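Local coordinates for C-domain type II peptide synthetase (Streptomyces globisporus, PDB 4ZNM), which is a free-standing condensation-domain protein of the type II peptide synthetase kind, with a fold of the CoA-dependent acyltransferase clan, at residues T271-A274 and A275-L279. Numbering follows the deposited sequence.
Sequences TMFA and AYQVL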
loop_
_atom_site.group_PDB
_atom_site.type_symbol
_atom_site.label_atom_id
_atom_site.label_comp_id
_atom_site.label_asym_id
_atom_site.label_seq_id
_atom_site.Cartn_x
_atom_site.Cartn_y
_atom_site.Cartn_z
ATOM N N THR A 271 -5.402 -13.135 -11.413
ATOM C CA THR A 271 -5.589 -14.494 -10.875
ATOM C C THR A 271 -5.804 -14.502 -9.355
ATOM O O THR A 271 -6.723 -15.151 -8.846
ATOM C CB THR A 271 -4.386 -15.391 -11.212
ATOM O OG1 THR A 271 -4.162 -15.377 -12.632
ATOM C CG2 THR A 271 -4.640 -16.832 -10.761
HETATM N N MSE A 272 -4.950 -13.802 -8.614
HETATM C CA MSE A 272 -5.078 -13.786 -7.164
HETATM C C MSE A 272 -6.364 -13.037 -6.717
HETATM O O MSE A 272 -7.046 -13.455 -5.766
HETATM C CB MSE A 272 -3.808 -13.180 -6.542
HETATM C CG MSE A 272 -2.535 -14.159 -6.712
HETATM SE SE MSE A 272 -1.075 -13.331 -5.874
HETATM C CE MSE A 272 -1.538 -13.753 -4.029
ATOM N N PHE A 273 -6.738 -12.002 -7.456
ATOM C CA PHE A 273 -7.992 -11.302 -7.193
ATOM C C PHE A 273 -9.174 -12.218 -7.476
ATOM O O PHE A 273 -10.077 -12.333 -6.649
ATOM C CB PHE A 273 -8.109 -10.006 -8.032
ATOM C CG PHE A 273 -9.315 -9.163 -7.673
ATOM C CD1 PHE A 273 -9.294 -8.342 -6.566
ATOM C CD2 PHE A 273 -10.450 -9.189 -8.432
ATOM C CE1 PHE A 273 -10.393 -7.569 -6.228
ATOM C CE2 PHE A 273 -11.555 -8.420 -8.098
ATOM C CZ PHE A 273 -11.522 -7.616 -6.998
ATOM N N ALA A 274 -9.170 -12.884 -8.632
ATOM C CA ALA A 274 -10.198 -13.902 -8.933
ATOM C C ALA A 274 -10.364 -14.906 -7.812
ATOM O O ALA A 274 -11.492 -15.252 -7.446
ATOM C CB ALA A 274 -9.865 -14.648 -10.223
ATOM N N ALA A 275 -9.244 -15.429 -7.300
ATOM C CA ALA A 275 -9.307 -16.400 -6.210
ATOM C C ALA A 275 -9.967 -15.770 -4.974
ATOM O O ALA A 275 -10.660 -16.452 -4.211
ATOM C CB ALA A 275 -7.933 -16.916 -5.856
ATOM N N TYR A 276 -9.732 -14.484 -4.757
ATOM C CA TYR A 276 -10.366 -13.788 -3.612
ATOM C C TYR A 276 -11.883 -13.746 -3.795
ATOM O O TYR A 276 -12.661 -13.939 -2.850
ATOM C CB TYR A 276 -9.810 -12.374 -3.456
ATOM C CG TYR A 276 -10.254 -11.696 -2.192
ATOM C CD1 TYR A 276 -10.068 -12.311 -0.971
ATOM C CD2 TYR A 276 -10.859 -10.447 -2.217
ATOM C CE1 TYR A 276 -10.464 -11.718 0.189
ATOM C CE2 TYR A 276 -11.246 -9.827 -1.038
ATOM C CZ TYR A 276 -11.025 -10.472 0.159
ATOM O OH TYR A 276 -11.391 -9.916 1.356
ATOM N N GLN A 277 -12.304 -13.513 -5.025
ATOM C CA GLN A 277 -13.728 -13.481 -5.320
ATOM C C GLN A 277 -14.350 -14.833 -5.074
ATOM O O GLN A 277 -15.460 -14.936 -4.503
ATOM C CB GLN A 277 -13.968 -13.034 -6.752
ATOM C CG GLN A 277 -13.532 -11.620 -6.969
ATOM C CD GLN A 277 -13.934 -11.081 -8.307
ATOM O OE1 GLN A 277 -15.003 -10.491 -8.459
ATOM N NE2 GLN A 277 -13.075 -11.261 -9.285
ATOM N N VAL A 278 -13.646 -15.878 -5.494
ATOM C CA VAL A 278 -14.113 -17.237 -5.252
ATOM C C VAL A 278 -14.243 -17.457 -3.745
ATOM O O VAL A 278 -15.229 -18.018 -3.272
ATOM C CB VAL A 278 -13.195 -18.289 -5.908
ATOM C CG1 VAL A 278 -13.597 -19.697 -5.533
ATOM C CG2 VAL A 278 -13.282 -18.189 -7.411
ATOM N N LEU A 279 -13.247 -17.018 -2.993
ATOM C CA LEU A 279 -13.280 -17.158 -1.541
ATOM C C LEU A 279 -14.486 -16.430 -0.940
ATOM O O LEU A 279 -15.173 -16.987 -0.114
ATOM C CB LEU A 279 -12.016 -16.597 -0.905
ATOM C CG LEU A 279 -11.957 -16.593 0.634
ATOM C CD1 LEU A 279 -11.891 -18.010 1.189
ATOM C CD2 LEU A 279 -10.780 -15.797 1.092
#
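Ala275 N to Thr271 O (3.0 Å) is one of four i to i+4 backbone hydrogen bonds that join 271-274 to 275-279, the signature of an alpha helix, here within helix 268-284 of a condensation-domain fold. Tyr276 N bonds to Met272 O, Gln277 N to Phe273 O and Val278 N to Ala274 O, each also at 3.0 Å. Phe273 O accepts a second, weak bond from Tyr276 N, while Met272 O also accepts a hydrogen bond from Tyr445 OH of helix 435-454.

Phe273 and Gln277, one turn apart, are the one pair whose side chains meet across the two segments. With CG anti to its backbone N (chi1 -173°), the phenyl ring is carried beside the carbonyl end of its residue, where the extended Gln277 chain can reach it. Glutamine suits this place because its long, flexible chain lets an amide pack obliquely on the ring, Gln277 CD lying 3.6 Å from Phe273 CE2. Ring and amide planes stand 47° apart, so neither lies flat on the other. The hydrophobic ring also packs on Val291 and Leu316 of neighbouring strands, and Ala274 suits a close helix-helix approach, its lone methyl touching Val329, Val330 and Thr333 of helix 326-335. Tyr276 can serve a buried site because its hydroxyl is hydrogen-bonded to Ser369, while its ring stacks on Phe371 and meets Trp412 edge-to-face. Val278 sets CG2 beside its own backbone N, 3.4 Å from Ala274 O. On the Phe273 flank, Gln277 NE2 comes within 3.4 Å of Phe273 CE2.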